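One contact in two related proteins. Structure 1 is Dye-decolorizing peroxidase from Irpex lacteus, which probably acts as a heme b peroxidase of the dye-decolorizing family, which oxidises its substrates at the expense of hydrogen peroxide: PDB 7D8M (chain A, 2.00 Å), residues Gly216-Phe221 and Tyr435-Ser440. Structure 2 is DyP from Bjerkandera adusta: PDB 3MM2 (chain B, 1.45 Å), residues Gly215-Phe220 and Tyr427-Ser432. Structure 2 is superposed on structure 1 by the backbone atoms of these residues (RMSD 0.32 Å); each is numbered along its deposited sequence.

Structure 1 (7D8M); sequences GSFLVF and YFFSPS.
An antiparallel ladder joins strand 217-226 to the outermost strand 428-438 in the four-stranded sheet of the ferredoxin-like half that carries the heme. Leu219 and Phe436 form a hydrogen-bonded pair: Leu219 N reaches Phe436 O at 2.8 Å, and Phe436 N bonds back to Leu219 O. Leu219 CB lies 4.1 Å from Phe436 O. Leu219 CG stands anti to the backbone N (chi1 -170°), and Leu219 CD1 lies 3.8 Å from Ser438 OG. Ser438 CB rests on Ser217 O at 3.6 Å. On the other face of the sheet, Val220 sets both methyls beside the Tyr435 ring; Val220 CG2 is 3.8 Å from Tyr435 CD1. Tyr435 OH is held by Asp98. The edge of Phe437 meets the face of Phe218, and Phe437 CD1 lies over the centre of the Phe218 ring. The side chain of Val220 is about 7 Å from the heme.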
loop_
_atom_site.group_PDB
_atom_site.type_symbol
_atom_site.label_atom_id
_atom_site.label_comp_id
_atom_site.label_asym_id
_atom_site.label_seq_id
_atom_site.Cartn_x
_atom_site.Cartn_y
_atom_site.Cartn_z
ATOM N N GLY A 216 -11.864 3.186 13.306
ATOM C CA GLY A 216 -11.511 3.693 11.996
ATOM C C GLY A 216 -10.052 3.390 11.669
ATOM O O GLY A 216 -9.329 2.785 12.456
ATOM N N SER A 217 -9.621 3.830 10.481
ATOM C CA SER A 217 -8.213 3.747 10.096
ATOM C C SER A 217 -7.931 4.764 9.001
ATOM O O SER A 217 -8.828 5.179 8.270
ATOM C CB SER A 217 -7.824 2.344 9.618
ATOM O OG SER A 217 -6.410 2.250 9.427
ATOM N N PHE A 218 -6.668 5.161 8.888
ATOM C CA PHE A 218 -6.283 6.103 7.845
ATOM C C PHE A 218 -5.963 5.346 6.566
ATOM O O PHE A 218 -5.177 4.391 6.575
ATOM C CB PHE A 218 -5.099 6.962 8.286
ATOM C CG PHE A 218 -5.467 7.977 9.329
ATOM C CD1 PHE A 218 -5.289 7.703 10.668
ATOM C CD2 PHE A 218 -6.045 9.185 8.965
ATOM C CE1 PHE A 218 -5.651 8.628 11.625
ATOM C CE2 PHE A 218 -6.402 10.111 9.915
ATOM C CZ PHE A 218 -6.208 9.835 11.245
ATOM N N LEU A 219 -6.599 5.764 5.480
ATOM C CA LEU A 219 -6.421 5.166 4.162
ATOM C C LEU A 219 -5.537 6.094 3.340
ATOM O O LEU A 219 -5.981 7.172 2.924
ATOM C CB LEU A 219 -7.777 4.954 3.479
ATOM C CG LEU A 219 -7.932 4.135 2.180
ATOM C CD1 LEU A 219 -9.429 4.066 1.802
ATOM C CD2 LEU A 219 -7.101 4.663 0.989
ATOM N N VAL A 220 -4.303 5.661 3.068
ATOM C CA VAL A 220 -3.425 6.376 2.147
ATOM C C VAL A 220 -3.639 5.824 0.746
ATOM O O VAL A 220 -3.481 4.618 0.521
ATOM C CB VAL A 220 -1.948 6.241 2.545
ATOM C CG1 VAL A 220 -1.087 6.854 1.447
ATOM C CG2 VAL A 220 -1.682 6.901 3.895
ATOM N N PHE A 221 -3.968 6.697 -0.204
ATOM C CA PHE A 221 -4.054 6.300 -1.606
ATOM C C PHE A 221 -2.954 6.965 -2.426
ATOM O O PHE A 221 -2.737 8.179 -2.324
ATOM C CB PHE A 221 -5.414 6.630 -2.228
ATOM C CG PHE A 221 -5.492 6.285 -3.697
ATOM C CD1 PHE A 221 -5.918 5.027 -4.101
ATOM C CD2 PHE A 221 -5.106 7.205 -4.672
ATOM C CE1 PHE A 221 -5.970 4.692 -5.439
ATOM C CE2 PHE A 221 -5.152 6.883 -6.018
ATOM C CZ PHE A 221 -5.585 5.618 -6.405
ATOM N N TYR A 435 -4.756 11.512 1.402
ATOM C CA TYR A 435 -4.915 10.839 2.680
ATOM C C TYR A 435 -6.382 10.888 3.095
ATOM O O TYR A 435 -7.001 11.956 3.076
ATOM C CB TYR A 435 -4.058 11.517 3.749
ATOM C CG TYR A 435 -2.571 11.608 3.469
ATOM C CD1 TYR A 435 -1.870 10.550 2.885
ATOM C CD2 TYR A 435 -1.853 12.746 3.830
ATOM C CE1 TYR A 435 -0.476 10.649 2.646
ATOM C CE2 TYR A 435 -0.476 12.847 3.612
ATOM C CZ TYR A 435 0.209 11.798 3.022
ATOM O OH TYR A 435 1.582 11.914 2.814
ATOM N N PHE A 436 -6.935 9.742 3.475
ATOM C CA PHE A 436 -8.328 9.654 3.886
ATOM C C PHE A 436 -8.404 8.988 5.252
ATOM O O PHE A 436 -7.430 8.409 5.749
ATOM C CB PHE A 436 -9.178 8.859 2.880
ATOM C CG PHE A 436 -9.082 9.341 1.457
ATOM C CD1 PHE A 436 -10.013 10.236 0.948
ATOM C CD2 PHE A 436 -8.098 8.857 0.612
ATOM C CE1 PHE A 436 -9.941 10.666 -0.368
ATOM C CE2 PHE A 436 -8.023 9.283 -0.701
ATOM C CZ PHE A 436 -8.949 10.180 -1.194
ATOM N N PHE A 437 -9.586 9.075 5.857
ATOM C CA PHE A 437 -9.910 8.355 7.084
ATOM C C PHE A 437 -11.141 7.500 6.817
ATOM O O PHE A 437 -12.163 8.020 6.369
ATOM C CB PHE A 437 -10.175 9.313 8.249
ATOM C CG PHE A 437 -10.521 8.612 9.534
ATOM C CD1 PHE A 437 -9.531 7.975 10.281
ATOM C CD2 PHE A 437 -11.831 8.577 9.993
ATOM C CE1 PHE A 437 -9.840 7.317 11.456
ATOM C CE2 PHE A 437 -12.150 7.919 11.171
ATOM C CZ PHE A 437 -11.154 7.293 11.907
ATOM N N SER A 438 -11.028 6.195 7.083
ATOM C CA SER A 438 -12.145 5.268 6.977
ATOM C C SER A 438 -12.787 5.142 8.348
ATOM O O SER A 438 -12.212 4.490 9.228
ATOM C CB SER A 438 -11.681 3.898 6.490
ATOM O OG SER A 438 -11.259 3.932 5.137
ATOM N N PRO A 439 -13.948 5.726 8.582
ATOM C CA PRO A 439 -14.583 5.592 9.889
ATOM C C PRO A 439 -15.187 4.206 10.051
ATOM O O PRO A 439 -15.350 3.443 9.096
ATOM C CB PRO A 439 -15.674 6.673 9.881
ATOM C CG PRO A 439 -15.522 7.405 8.584
ATOM C CD PRO A 439 -14.762 6.525 7.656
ATOM N N SER A 440 -15.510 3.893 11.300
ATOM C CA SER A 440 -16.403 2.782 11.566
ATOM C C SER A 440 -17.732 3.006 10.853
ATOM O O SER A 440 -18.069 4.117 10.429
ATOM C CB SER A 440 -16.636 2.624 13.063
ATOM O OG SER A 440 -17.553 3.607 13.513
#

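Structure 2 (3MM2); sequences GSFMAF and YFFLPS.
In an antiparallel ladder, Met218 and Phe428 form a hydrogen-bonded pair: Met218 N reaches Phe428 O at 2.8 Å, and Phe428 N bonds back to Met218 O. Met218 CB lies 4.1 Å from Phe428 O. Met218 CG stands anti to the backbone N (chi1 180°), and the chain bends at chi3 (-70°). Met218 SD lies 3.9 Å from Phe428 CD2. Met218 CB touches Leu430 CD1 at 3.8 Å. Leu430 CB rests on Ser216 O at 3.9 Å. On the other face of the sheet, Ala219 sets its one methyl beside the Tyr427 ring; Ala219 CB is 4.1 Å from Tyr427 CD1. Tyr427 OH is held by Asp97. The edge of Phe429 meets the face of Phe217, and Phe429 CD1 lies over the centre of the Phe217 ring.

How the two compare
The backbone ladder is kept: Leu219(A) N to Phe436(A) O and Met218(B) N to Phe428(B) O are both 2.8 Å. Phe218(A), Tyr435(A), Phe436(A) and Phe437(A) and their counterparts keep their places. Three side chains differ, and all are buried in both. At Leu219(A) / Met218(B) the CB atoms stand 0.8 Å apart after superposition. CG of Leu219(A), the branch point, has no counterpart in the side chain of Met218(B). CD2 of Leu219(A) and SD of Met218(B) lie 1.0 Å apart, so sulfur takes roughly the place of one methyl. At Ser438(A) / Leu430(B) the CB atoms coincide, and chi1 is -69° against -78°. OG of Ser438(A) and CG of Leu430(B) are 0.8 Å apart; a hydroxyl gives way to a branched carbon. CD2 of Leu430(B) has no counterpart in the side chain of Ser438(A). The touch with Leu219(A) / Met218(B) stays. Hydrocarbon replaces a hydroxyl at this position, which probably makes it more apolar. On the other face, Val220(A) becomes Ala219(B) with CB in place. The CB-to-ring touch remains: Val220(A) CB to Tyr435(A) CD1 is 4.3 Å, and Ala219(B) CB to Tyr427(B) CD1 is 4.1 Å. CG1 and CG2 of Val220(A) have no counterpart in the side chain of Ala219(B).

Structure 2 (3MM2)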
loop_
_atom_site.group_PDB
_atom_site.type_symbol
_atom_site.label_atom_id
_atom_site.label_comp_id
_atom_site.label_asym_id
_atom_site.label_seq_id
_atom_site.Cartn_x
_atom_site.Cartn_y
_atom_site.Cartn_z
ATOM N N GLY B 215 -11.805 3.112 13.163
ATOM C CA GLY B 215 -11.515 3.631 11.838
ATOM C C GLY B 215 -10.078 3.327 11.456
ATOM O O GLY B 215 -9.339 2.644 12.180
ATOM N N SER B 216 -9.673 3.833 10.300
ATOM C CA SER B 216 -8.279 3.714 9.870
ATOM C C SER B 216 -7.994 4.795 8.853
ATOM O O SER B 216 -8.904 5.331 8.223
ATOM C CB SER B 216 -8.022 2.338 9.243
ATOM O OG SER B 216 -6.640 2.097 9.033
ATOM N N PHE B 217 -6.718 5.130 8.705
ATOM C CA PHE B 217 -6.333 6.046 7.649
ATOM C C PHE B 217 -5.829 5.307 6.427
ATOM O O PHE B 217 -4.955 4.432 6.530
ATOM C CB PHE B 217 -5.240 6.999 8.121
ATOM C CG PHE B 217 -5.691 7.986 9.152
ATOM C CD1 PHE B 217 -6.331 9.159 8.771
ATOM C CD2 PHE B 217 -5.479 7.748 10.500
ATOM C CE1 PHE B 217 -6.743 10.084 9.720
ATOM C CE2 PHE B 217 -5.892 8.666 11.462
ATOM C CZ PHE B 217 -6.526 9.833 11.072
ATOM N N MET B 218 -6.385 5.681 5.277
ATOM C CA MET B 218 -5.910 5.199 3.985
ATOM C C MET B 218 -4.920 6.171 3.371
ATOM O O MET B 218 -5.198 7.375 3.267
ATOM C CB MET B 218 -7.084 5.070 3.024
ATOM C CG MET B 218 -6.647 4.566 1.639
ATOM S SD MET B 218 -7.835 4.799 0.313
ATOM C CE MET B 218 -9.102 3.623 0.757
ATOM N N ALA B 219 -3.776 5.652 2.945
ATOM C CA ALA B 219 -2.924 6.385 2.020
ATOM C C ALA B 219 -3.217 5.828 0.638
ATOM O O ALA B 219 -2.947 4.657 0.358
ATOM C CB ALA B 219 -1.455 6.229 2.375
ATOM N N PHE B 220 -3.839 6.656 -0.198
ATOM C CA PHE B 220 -4.135 6.266 -1.568
ATOM C C PHE B 220 -3.078 6.863 -2.478
ATOM O O PHE B 220 -2.736 8.036 -2.345
ATOM C CB PHE B 220 -5.523 6.756 -2.010
ATOM C CG PHE B 220 -5.820 6.435 -3.449
ATOM C CD1 PHE B 220 -6.249 5.157 -3.802
ATOM C CD2 PHE B 220 -5.592 7.373 -4.456
ATOM C CE1 PHE B 220 -6.481 4.828 -5.142
ATOM C CE2 PHE B 220 -5.807 7.040 -5.785
ATOM C CZ PHE B 220 -6.263 5.772 -6.120
ATOM N N TYR B 427 -4.907 11.332 1.445
ATOM C CA TYR B 427 -5.056 10.716 2.755
ATOM C C TYR B 427 -6.519 10.791 3.177
ATOM O O TYR B 427 -7.111 11.886 3.220
ATOM C CB TYR B 427 -4.188 11.441 3.786
ATOM C CG TYR B 427 -2.691 11.432 3.516
ATOM C CD1 TYR B 427 -2.042 10.270 3.096
ATOM C CD2 TYR B 427 -1.920 12.577 3.718
ATOM C CE1 TYR B 427 -0.678 10.248 2.871
ATOM C CE2 TYR B 427 -0.542 12.564 3.502
ATOM C CZ TYR B 427 0.071 11.394 3.077
ATOM O OH TYR B 427 1.422 11.352 2.852
ATOM N N PHE B 428 -7.105 9.624 3.459
ATOM C CA PHE B 428 -8.506 9.516 3.873
ATOM C C PHE B 428 -8.622 8.889 5.255
ATOM O O PHE B 428 -7.743 8.135 5.682
ATOM C CB PHE B 428 -9.298 8.645 2.888
ATOM C CG PHE B 428 -9.335 9.178 1.483
ATOM C CD1 PHE B 428 -10.240 10.183 1.130
ATOM C CD2 PHE B 428 -8.496 8.647 0.501
ATOM C CE1 PHE B 428 -10.277 10.668 -0.163
ATOM C CE2 PHE B 428 -8.540 9.135 -0.804
ATOM C CZ PHE B 428 -9.444 10.139 -1.139
ATOM N N PHE B 429 -9.721 9.193 5.935
ATOM C CA PHE B 429 -10.095 8.481 7.157
ATOM C C PHE B 429 -11.355 7.694 6.878
ATOM O O PHE B 429 -12.333 8.262 6.411
ATOM C CB PHE B 429 -10.345 9.451 8.312
ATOM C CG PHE B 429 -10.731 8.762 9.592
ATOM C CD1 PHE B 429 -9.808 7.968 10.265
ATOM C CD2 PHE B 429 -12.028 8.860 10.085
ATOM C CE1 PHE B 429 -10.158 7.310 11.455
ATOM C CE2 PHE B 429 -12.400 8.207 11.265
ATOM C CZ PHE B 429 -11.459 7.432 11.957
ATOM N N LEU B 430 -11.306 6.397 7.159
ATOM C CA LEU B 430 -12.475 5.522 7.043
ATOM C C LEU B 430 -13.026 5.290 8.439
ATOM O O LEU B 430 -12.393 4.595 9.241
ATOM C CB LEU B 430 -12.109 4.180 6.394
ATOM C CG LEU B 430 -11.942 4.156 4.876
ATOM C CD1 LEU B 430 -10.657 4.879 4.433
ATOM C CD2 LEU B 430 -11.941 2.721 4.397
ATOM N N PRO B 431 -14.202 5.862 8.739
ATOM C CA PRO B 431 -14.738 5.674 10.095
ATOM C C PRO B 431 -15.292 4.269 10.262
ATOM O O PRO B 431 -15.392 3.508 9.288
ATOM C CB PRO B 431 -15.882 6.697 10.175
ATOM C CG PRO B 431 -15.589 7.699 9.061
ATOM C CD PRO B 431 -14.976 6.855 7.972
ATOM N N SER B 432 -15.632 3.924 11.492
ATOM C CA SER B 432 -16.407 2.722 11.751
ATOM C C SER B 432 -17.788 2.867 11.117
ATOM O O SER B 432 -18.225 3.969 10.779
ATOM C CB SER B 432 -16.532 2.501 13.255
ATOM O OG SER B 432 -17.428 3.447 13.819
#